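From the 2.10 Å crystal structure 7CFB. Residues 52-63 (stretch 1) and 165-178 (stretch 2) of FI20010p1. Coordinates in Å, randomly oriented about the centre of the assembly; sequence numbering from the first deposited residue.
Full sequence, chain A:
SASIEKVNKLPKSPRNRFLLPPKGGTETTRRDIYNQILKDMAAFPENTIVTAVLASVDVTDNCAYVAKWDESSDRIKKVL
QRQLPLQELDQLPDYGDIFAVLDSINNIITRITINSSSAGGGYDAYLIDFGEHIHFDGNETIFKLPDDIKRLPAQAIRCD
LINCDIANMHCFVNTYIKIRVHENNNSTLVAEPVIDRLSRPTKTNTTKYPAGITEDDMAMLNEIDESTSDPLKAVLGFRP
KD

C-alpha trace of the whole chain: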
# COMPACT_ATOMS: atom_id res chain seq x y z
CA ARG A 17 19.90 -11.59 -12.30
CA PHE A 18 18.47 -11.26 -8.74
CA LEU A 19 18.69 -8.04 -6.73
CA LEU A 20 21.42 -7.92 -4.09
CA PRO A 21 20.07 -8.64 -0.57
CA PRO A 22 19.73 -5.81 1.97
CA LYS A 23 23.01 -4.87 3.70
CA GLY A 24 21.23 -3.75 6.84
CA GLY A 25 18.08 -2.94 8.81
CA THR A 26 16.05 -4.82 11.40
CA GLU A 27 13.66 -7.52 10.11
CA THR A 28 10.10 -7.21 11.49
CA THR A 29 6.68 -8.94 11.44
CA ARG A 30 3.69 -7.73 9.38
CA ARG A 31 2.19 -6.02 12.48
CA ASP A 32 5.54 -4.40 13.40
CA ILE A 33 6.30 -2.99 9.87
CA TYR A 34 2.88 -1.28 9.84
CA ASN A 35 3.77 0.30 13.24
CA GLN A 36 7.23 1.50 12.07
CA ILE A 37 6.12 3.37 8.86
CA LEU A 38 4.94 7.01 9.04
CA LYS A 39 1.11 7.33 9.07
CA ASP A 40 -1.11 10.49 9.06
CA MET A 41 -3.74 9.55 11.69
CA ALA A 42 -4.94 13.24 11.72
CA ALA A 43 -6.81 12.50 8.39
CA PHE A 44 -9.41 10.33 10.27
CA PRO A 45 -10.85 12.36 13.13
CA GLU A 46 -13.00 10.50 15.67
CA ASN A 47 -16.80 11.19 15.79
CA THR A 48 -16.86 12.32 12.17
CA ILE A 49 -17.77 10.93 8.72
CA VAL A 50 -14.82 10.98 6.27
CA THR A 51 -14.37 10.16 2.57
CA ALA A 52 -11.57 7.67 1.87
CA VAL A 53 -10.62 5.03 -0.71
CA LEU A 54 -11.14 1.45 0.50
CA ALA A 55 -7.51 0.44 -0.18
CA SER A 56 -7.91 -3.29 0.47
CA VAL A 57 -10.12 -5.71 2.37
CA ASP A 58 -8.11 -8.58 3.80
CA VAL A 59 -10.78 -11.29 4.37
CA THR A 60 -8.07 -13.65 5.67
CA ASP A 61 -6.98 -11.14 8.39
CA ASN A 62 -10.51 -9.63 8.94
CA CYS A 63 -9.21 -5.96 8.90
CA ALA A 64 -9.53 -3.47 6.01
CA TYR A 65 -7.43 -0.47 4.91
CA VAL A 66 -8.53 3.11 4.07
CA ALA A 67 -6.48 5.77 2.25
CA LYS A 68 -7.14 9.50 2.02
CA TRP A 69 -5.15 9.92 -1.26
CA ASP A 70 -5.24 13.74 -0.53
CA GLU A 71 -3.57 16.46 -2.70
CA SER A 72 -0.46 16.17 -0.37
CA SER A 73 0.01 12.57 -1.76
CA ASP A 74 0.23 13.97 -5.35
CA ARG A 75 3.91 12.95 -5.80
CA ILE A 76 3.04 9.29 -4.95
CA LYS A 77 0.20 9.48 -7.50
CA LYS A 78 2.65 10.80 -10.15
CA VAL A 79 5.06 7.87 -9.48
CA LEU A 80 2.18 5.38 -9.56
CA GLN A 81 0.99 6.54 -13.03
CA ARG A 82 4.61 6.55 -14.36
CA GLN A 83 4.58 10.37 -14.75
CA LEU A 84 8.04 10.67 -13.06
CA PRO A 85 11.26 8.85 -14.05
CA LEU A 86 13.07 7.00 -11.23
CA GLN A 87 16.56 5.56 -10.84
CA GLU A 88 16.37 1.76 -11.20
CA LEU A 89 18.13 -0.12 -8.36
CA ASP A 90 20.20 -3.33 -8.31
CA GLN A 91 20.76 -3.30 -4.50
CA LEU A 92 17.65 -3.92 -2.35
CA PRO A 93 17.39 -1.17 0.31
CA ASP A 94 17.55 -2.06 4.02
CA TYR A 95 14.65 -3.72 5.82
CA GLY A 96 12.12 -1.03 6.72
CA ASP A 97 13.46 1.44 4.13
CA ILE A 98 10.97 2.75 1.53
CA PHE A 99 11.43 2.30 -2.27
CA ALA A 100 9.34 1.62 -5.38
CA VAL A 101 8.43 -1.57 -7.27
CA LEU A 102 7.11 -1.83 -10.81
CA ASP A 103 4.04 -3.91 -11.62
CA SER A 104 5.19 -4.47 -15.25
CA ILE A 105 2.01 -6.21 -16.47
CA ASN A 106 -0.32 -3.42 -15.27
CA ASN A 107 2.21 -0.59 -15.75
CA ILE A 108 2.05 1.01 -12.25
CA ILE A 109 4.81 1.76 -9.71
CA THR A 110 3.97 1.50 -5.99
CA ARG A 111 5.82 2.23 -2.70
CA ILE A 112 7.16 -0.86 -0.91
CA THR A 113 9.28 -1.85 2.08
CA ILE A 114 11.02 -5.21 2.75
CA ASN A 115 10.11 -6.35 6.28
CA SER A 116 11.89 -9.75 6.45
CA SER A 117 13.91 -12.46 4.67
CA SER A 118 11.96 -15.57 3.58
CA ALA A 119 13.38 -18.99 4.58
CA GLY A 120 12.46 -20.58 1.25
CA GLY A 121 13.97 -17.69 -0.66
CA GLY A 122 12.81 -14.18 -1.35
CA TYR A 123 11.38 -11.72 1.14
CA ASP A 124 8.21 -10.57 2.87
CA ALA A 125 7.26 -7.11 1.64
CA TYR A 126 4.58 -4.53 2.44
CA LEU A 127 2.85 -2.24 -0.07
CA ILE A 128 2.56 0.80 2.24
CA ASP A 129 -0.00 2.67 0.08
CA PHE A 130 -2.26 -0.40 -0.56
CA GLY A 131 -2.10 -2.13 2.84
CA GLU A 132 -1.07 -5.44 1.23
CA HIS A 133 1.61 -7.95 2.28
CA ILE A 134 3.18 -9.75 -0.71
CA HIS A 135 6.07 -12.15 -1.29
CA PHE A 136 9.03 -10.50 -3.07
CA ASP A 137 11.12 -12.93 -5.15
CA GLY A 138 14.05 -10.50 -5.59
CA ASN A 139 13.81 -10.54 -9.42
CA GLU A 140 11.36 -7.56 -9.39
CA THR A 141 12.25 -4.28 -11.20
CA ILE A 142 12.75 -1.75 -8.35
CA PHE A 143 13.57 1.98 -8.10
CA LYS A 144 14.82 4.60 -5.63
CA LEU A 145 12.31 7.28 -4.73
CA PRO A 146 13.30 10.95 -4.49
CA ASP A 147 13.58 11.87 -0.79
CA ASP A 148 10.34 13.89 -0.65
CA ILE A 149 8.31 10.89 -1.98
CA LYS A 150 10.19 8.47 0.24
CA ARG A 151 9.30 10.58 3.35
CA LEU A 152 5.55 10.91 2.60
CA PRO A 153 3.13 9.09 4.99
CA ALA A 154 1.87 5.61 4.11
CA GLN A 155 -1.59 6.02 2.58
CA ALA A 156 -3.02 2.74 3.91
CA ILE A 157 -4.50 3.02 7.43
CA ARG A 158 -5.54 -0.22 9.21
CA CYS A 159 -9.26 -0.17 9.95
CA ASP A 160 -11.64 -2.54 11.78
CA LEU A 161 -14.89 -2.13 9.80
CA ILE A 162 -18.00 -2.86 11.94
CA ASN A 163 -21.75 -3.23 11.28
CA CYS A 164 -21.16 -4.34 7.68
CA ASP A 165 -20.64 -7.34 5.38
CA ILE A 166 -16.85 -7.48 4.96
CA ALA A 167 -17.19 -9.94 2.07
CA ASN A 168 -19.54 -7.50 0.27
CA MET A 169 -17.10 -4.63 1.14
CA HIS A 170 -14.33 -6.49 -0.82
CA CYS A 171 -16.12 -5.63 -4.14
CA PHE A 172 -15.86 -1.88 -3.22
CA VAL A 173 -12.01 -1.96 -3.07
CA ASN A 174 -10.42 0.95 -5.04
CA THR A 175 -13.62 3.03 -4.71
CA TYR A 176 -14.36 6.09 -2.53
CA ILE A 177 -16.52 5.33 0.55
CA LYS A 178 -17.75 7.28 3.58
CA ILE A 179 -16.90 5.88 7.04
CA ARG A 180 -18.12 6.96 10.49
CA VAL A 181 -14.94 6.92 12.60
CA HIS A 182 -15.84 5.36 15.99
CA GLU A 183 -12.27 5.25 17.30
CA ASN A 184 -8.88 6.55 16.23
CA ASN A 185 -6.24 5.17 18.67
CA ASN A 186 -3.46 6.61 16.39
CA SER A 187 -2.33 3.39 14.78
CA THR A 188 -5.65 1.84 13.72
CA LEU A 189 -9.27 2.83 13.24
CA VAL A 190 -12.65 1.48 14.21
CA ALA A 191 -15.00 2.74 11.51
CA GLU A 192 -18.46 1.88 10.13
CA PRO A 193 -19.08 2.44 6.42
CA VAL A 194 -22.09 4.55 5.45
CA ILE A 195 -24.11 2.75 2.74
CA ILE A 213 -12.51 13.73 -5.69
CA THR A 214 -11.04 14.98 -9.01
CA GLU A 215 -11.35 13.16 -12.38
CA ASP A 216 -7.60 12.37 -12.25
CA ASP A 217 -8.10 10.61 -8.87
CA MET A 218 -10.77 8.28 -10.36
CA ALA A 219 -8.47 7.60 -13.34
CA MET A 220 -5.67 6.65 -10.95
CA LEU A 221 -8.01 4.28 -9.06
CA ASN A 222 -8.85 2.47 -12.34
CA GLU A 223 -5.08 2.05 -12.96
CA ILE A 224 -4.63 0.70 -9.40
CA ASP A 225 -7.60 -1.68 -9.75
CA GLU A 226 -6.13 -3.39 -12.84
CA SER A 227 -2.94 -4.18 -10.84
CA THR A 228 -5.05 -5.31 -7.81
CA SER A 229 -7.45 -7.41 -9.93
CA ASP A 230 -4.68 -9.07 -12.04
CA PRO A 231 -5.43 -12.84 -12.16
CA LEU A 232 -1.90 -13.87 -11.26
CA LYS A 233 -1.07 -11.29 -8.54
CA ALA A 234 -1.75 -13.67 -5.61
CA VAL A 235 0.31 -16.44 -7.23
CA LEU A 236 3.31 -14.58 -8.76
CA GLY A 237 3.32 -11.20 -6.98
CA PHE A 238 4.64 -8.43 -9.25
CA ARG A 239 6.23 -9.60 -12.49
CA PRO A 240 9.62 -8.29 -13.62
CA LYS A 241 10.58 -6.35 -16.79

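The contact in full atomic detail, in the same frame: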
# COMPACT_ATOMS: atom_id res chain seq x y z
N ALA A 52 -12.86 8.33 2.09
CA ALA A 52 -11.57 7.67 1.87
C ALA A 52 -11.74 6.52 0.89
O ALA A 52 -12.82 6.03 0.75
CB ALA A 52 -11.02 7.17 3.17
N VAL A 53 -10.67 6.19 0.21
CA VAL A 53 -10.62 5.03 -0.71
C VAL A 53 -10.52 3.77 0.14
O VAL A 53 -9.77 3.78 1.06
CB VAL A 53 -9.40 5.13 -1.63
CG1 VAL A 53 -9.22 3.87 -2.44
CG2 VAL A 53 -9.47 6.34 -2.51
N LEU A 54 -11.28 2.74 -0.20
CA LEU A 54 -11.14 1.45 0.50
C LEU A 54 -9.94 0.80 -0.19
O LEU A 54 -10.09 0.32 -1.28
CB LEU A 54 -12.42 0.64 0.30
CG LEU A 54 -12.40 -0.78 0.86
CD1 LEU A 54 -11.98 -0.77 2.30
CD2 LEU A 54 -13.73 -1.46 0.71
N ALA A 55 -8.78 0.91 0.43
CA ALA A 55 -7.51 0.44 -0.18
C ALA A 55 -7.51 -1.06 -0.40
O ALA A 55 -7.19 -1.47 -1.47
CB ALA A 55 -6.38 0.87 0.70
N SER A 56 -7.90 -1.82 0.59
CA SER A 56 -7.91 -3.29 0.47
C SER A 56 -8.80 -3.87 1.56
O SER A 56 -9.02 -3.22 2.56
CB SER A 56 -6.53 -3.86 0.56
OG SER A 56 -5.90 -3.51 1.76
N VAL A 57 -9.31 -5.05 1.32
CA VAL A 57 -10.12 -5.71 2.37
C VAL A 57 -9.43 -7.05 2.53
O VAL A 57 -9.36 -7.76 1.57
CB VAL A 57 -11.59 -5.79 1.95
CG1 VAL A 57 -12.32 -6.92 2.63
CG2 VAL A 57 -12.29 -4.48 2.18
N ASP A 58 -8.83 -7.31 3.67
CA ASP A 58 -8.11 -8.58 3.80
C ASP A 58 -9.06 -9.53 4.53
O ASP A 58 -8.97 -9.60 5.75
CB ASP A 58 -6.80 -8.38 4.54
CG ASP A 58 -6.01 -9.66 4.72
OD1 ASP A 58 -6.49 -10.68 4.28
OD2 ASP A 58 -4.92 -9.59 5.28
N VAL A 59 -9.75 -10.38 3.79
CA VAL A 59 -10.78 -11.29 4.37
C VAL A 59 -10.15 -12.52 5.04
O VAL A 59 -10.91 -13.34 5.50
CB VAL A 59 -11.93 -11.64 3.41
CG1 VAL A 59 -13.20 -11.94 4.17
CG2 VAL A 59 -12.23 -10.52 2.43
N THR A 60 -8.83 -12.59 5.00
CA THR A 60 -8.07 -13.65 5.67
C THR A 60 -7.55 -13.11 6.99
O THR A 60 -7.13 -13.88 7.79
CB THR A 60 -6.91 -14.10 4.78
OG1 THR A 60 -5.80 -13.27 5.05
CG2 THR A 60 -7.27 -14.01 3.32
N ASP A 61 -7.48 -11.78 7.13
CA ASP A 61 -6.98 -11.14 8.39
C ASP A 61 -8.07 -10.28 9.04
O ASP A 61 -7.76 -9.55 10.01
CB ASP A 61 -5.70 -10.33 8.13
CG ASP A 61 -4.95 -9.97 9.39
OD1 ASP A 61 -4.83 -10.84 10.28
OD2 ASP A 61 -4.48 -8.82 9.49
N ASN A 62 -9.29 -10.38 8.52
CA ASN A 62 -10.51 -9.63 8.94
C ASN A 62 -10.43 -8.12 8.64
O ASN A 62 -11.34 -7.63 8.03
CB ASN A 62 -10.98 -9.99 10.35
CG ASN A 62 -12.44 -9.68 10.61
OD1 ASN A 62 -13.19 -9.34 9.70
ND2 ASN A 62 -12.84 -9.74 11.87
N CYS A 63 -9.36 -7.43 9.02
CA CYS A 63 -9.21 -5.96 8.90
C CYS A 63 -9.17 -5.48 7.45
O CYS A 63 -8.85 -6.25 6.57
CB CYS A 63 -7.87 -5.55 9.44
SG CYS A 63 -6.64 -5.76 8.14
N ASP A 165 -21.02 -6.05 5.98
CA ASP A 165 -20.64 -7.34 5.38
C ASP A 165 -19.27 -7.13 4.75
O ASP A 165 -19.19 -6.56 3.68
CB ASP A 165 -21.71 -7.77 4.39
CG ASP A 165 -21.52 -9.12 3.75
OD1 ASP A 165 -20.82 -9.93 4.30
OD2 ASP A 165 -22.07 -9.32 2.69
N ILE A 166 -18.24 -7.63 5.41
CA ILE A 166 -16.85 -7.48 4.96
C ILE A 166 -16.71 -8.12 3.59
O ILE A 166 -16.07 -7.53 2.75
CB ILE A 166 -15.92 -8.16 5.96
CG1 ILE A 166 -16.15 -7.59 7.36
CG2 ILE A 166 -14.49 -8.05 5.53
CD1 ILE A 166 -17.45 -8.06 7.99
N ALA A 167 -17.32 -9.28 3.38
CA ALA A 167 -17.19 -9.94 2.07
C ALA A 167 -17.77 -9.03 0.98
O ALA A 167 -17.17 -8.90 -0.05
CB ALA A 167 -17.90 -11.26 2.10
N ASN A 168 -18.91 -8.42 1.25
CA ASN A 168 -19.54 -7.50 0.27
C ASN A 168 -18.66 -6.26 0.08
O ASN A 168 -18.57 -5.79 -1.03
CB ASN A 168 -20.99 -7.17 0.59
CG ASN A 168 -21.63 -6.48 -0.59
OD1 ASN A 168 -21.31 -6.79 -1.73
ND2 ASN A 168 -22.49 -5.52 -0.33
N MET A 169 -17.99 -5.81 1.14
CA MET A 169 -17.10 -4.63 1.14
C MET A 169 -15.91 -4.85 0.20
O MET A 169 -15.50 -3.91 -0.41
CB MET A 169 -16.62 -4.32 2.56
CG MET A 169 -17.69 -3.77 3.45
SD MET A 169 -18.59 -2.39 2.79
CE MET A 169 -17.30 -1.17 2.75
N HIS A 170 -15.47 -6.10 0.04
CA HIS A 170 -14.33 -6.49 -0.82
C HIS A 170 -14.55 -6.06 -2.27
O HIS A 170 -13.59 -5.73 -2.90
CB HIS A 170 -14.04 -7.98 -0.72
CG HIS A 170 -12.81 -8.35 -1.44
ND1 HIS A 170 -12.77 -8.49 -2.79
CD2 HIS A 170 -11.55 -8.54 -1.02
CE1 HIS A 170 -11.56 -8.77 -3.17
NE2 HIS A 170 -10.79 -8.82 -2.11
N CYS A 171 -15.81 -6.03 -2.73
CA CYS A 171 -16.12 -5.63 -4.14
C CYS A 171 -15.93 -4.11 -4.32
O CYS A 171 -15.72 -3.68 -5.46
CB CYS A 171 -17.54 -6.01 -4.51
SG CYS A 171 -18.19 -7.40 -3.54
N PHE A 172 -16.01 -3.35 -3.22
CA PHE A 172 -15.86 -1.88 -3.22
C PHE A 172 -14.41 -1.43 -3.05
O PHE A 172 -14.19 -0.25 -2.83
CB PHE A 172 -16.82 -1.25 -2.22
CG PHE A 172 -18.23 -1.31 -2.71
CD1 PHE A 172 -18.56 -0.74 -3.93
CD2 PHE A 172 -19.19 -2.02 -2.04
CE1 PHE A 172 -19.84 -0.82 -4.42
CE2 PHE A 172 -20.47 -2.11 -2.55
CZ PHE A 172 -20.80 -1.50 -3.73
N VAL A 173 -13.45 -2.34 -3.15
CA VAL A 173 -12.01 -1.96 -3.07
C VAL A 173 -11.68 -1.06 -4.27
O VAL A 173 -12.21 -1.28 -5.34
CB VAL A 173 -11.10 -3.19 -2.96
CG1 VAL A 173 -9.63 -2.89 -3.16
CG2 VAL A 173 -11.26 -3.90 -1.64
N ASN A 174 -10.84 -0.05 -4.04
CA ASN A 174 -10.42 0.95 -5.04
C ASN A 174 -11.59 1.85 -5.42
O ASN A 174 -11.63 2.27 -6.52
CB ASN A 174 -9.63 0.38 -6.22
CG ASN A 174 -8.29 -0.17 -5.83
OD1 ASN A 174 -7.51 0.51 -5.20
ND2 ASN A 174 -8.01 -1.40 -6.21
N THR A 175 -12.53 2.06 -4.51
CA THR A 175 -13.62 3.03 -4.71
C THR A 175 -13.65 3.96 -3.49
O THR A 175 -13.14 3.58 -2.46
CB THR A 175 -14.98 2.38 -4.93
OG1 THR A 175 -15.41 1.78 -3.72
CG2 THR A 175 -14.99 1.37 -6.05
N TYR A 176 -14.21 5.15 -3.66
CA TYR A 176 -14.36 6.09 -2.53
C TYR A 176 -15.58 5.68 -1.70
O TYR A 176 -16.61 5.40 -2.26
CB TYR A 176 -14.48 7.53 -3.00
CG TYR A 176 -13.19 8.15 -3.46
CD1 TYR A 176 -12.36 8.80 -2.58
CD2 TYR A 176 -12.82 8.09 -4.78
CE1 TYR A 176 -11.17 9.35 -3.00
CE2 TYR A 176 -11.64 8.65 -5.22
CZ TYR A 176 -10.82 9.29 -4.33
OH TYR A 176 -9.66 9.83 -4.76
N ILE A 177 -15.42 5.64 -0.39
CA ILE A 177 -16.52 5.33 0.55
C ILE A 177 -16.57 6.39 1.64
O ILE A 177 -15.67 7.20 1.71
CB ILE A 177 -16.37 3.93 1.17
CG1 ILE A 177 -15.13 3.79 2.05
CG2 ILE A 177 -16.43 2.85 0.13
CD1 ILE A 177 -15.14 2.57 2.91
N LYS A 178 -17.65 6.39 2.41
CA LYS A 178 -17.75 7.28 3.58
C LYS A 178 -17.78 6.40 4.82
O LYS A 178 -18.52 5.45 4.81
CB LYS A 178 -18.94 8.23 3.49
CG LYS A 178 -19.04 9.04 2.20
CD LYS A 178 -20.11 10.10 2.23
CE LYS A 178 -20.22 10.86 0.93
NZ LYS A 178 -18.93 11.43 0.47
O HOH W 1 -5.74 0.13 -3.12

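Stretch 2 first meets stretch 1 through a short helix. Asp165 occupies the N-cap position and makes no contact itself; Ile166, in the first turn, points toward stretch 1. Its CG2 lies 3.8 Å from Val57 CG1 and 4.3 Å from Val59 CG1, distances that mark van der Waals packing of branched aliphatic groups. One turn on, Met169 contributes both backbone and side chain: Leu54 CD2 approaches Met169 O at 3.2 Å and Met169 CE at 4.1 Å. Leu54 has 108 Å² covered, the largest share of any residue here, out of 759 Å² buried in total. Ala52 to Val57 are all buried, so the apolar side chains of Leu54 and Val57, both directed toward stretch 2 at CA-to-CB, suit packing against Ile166, Met169 and Val173.

His170 sets its ring edge against the backbone, with CD2 3.5 Å from Val57 O, while its CB packs 3.9 Å from Val57 CG1.

A type II turn from Phe172 to Thr175 comes next, with Thr175 OG1 donating to Phe172 O at 2.5 Å. Within it, Val173 packs against the strand: its CG2 is 4.0 Å from Val57 CG2 and 4.2 Å from Leu54 CG, and its CG1 reaches 3.3 Å from Ala55 O. The turn also pairs the backbone of Leu54: Asn174 N donates to Leu54 O (2.9 Å, 169°), and Leu54 N donates to Thr175 O (3.0 Å, 164°). One water donates to both Ala55 O (2.7 Å) and Asn174 OD1 (2.8 Å), bridging two acceptors.

Antiparallel pairing completes the contact. Tyr176 pairs with Val53 on one sheet face, where Val53 CG2 sits 3.7 Å from the Tyr176 ring centroid, 21° off the normal, a CH-pi contact. Ile177 shares the other face with Ala52; Ile177 N donates to Ala52 O (2.9 Å, 174°) and Ala52 N to Ile177 O (3.1 Å, 164°). Ile177 CD1 also reaches 4.2 Å from Leu54 CB.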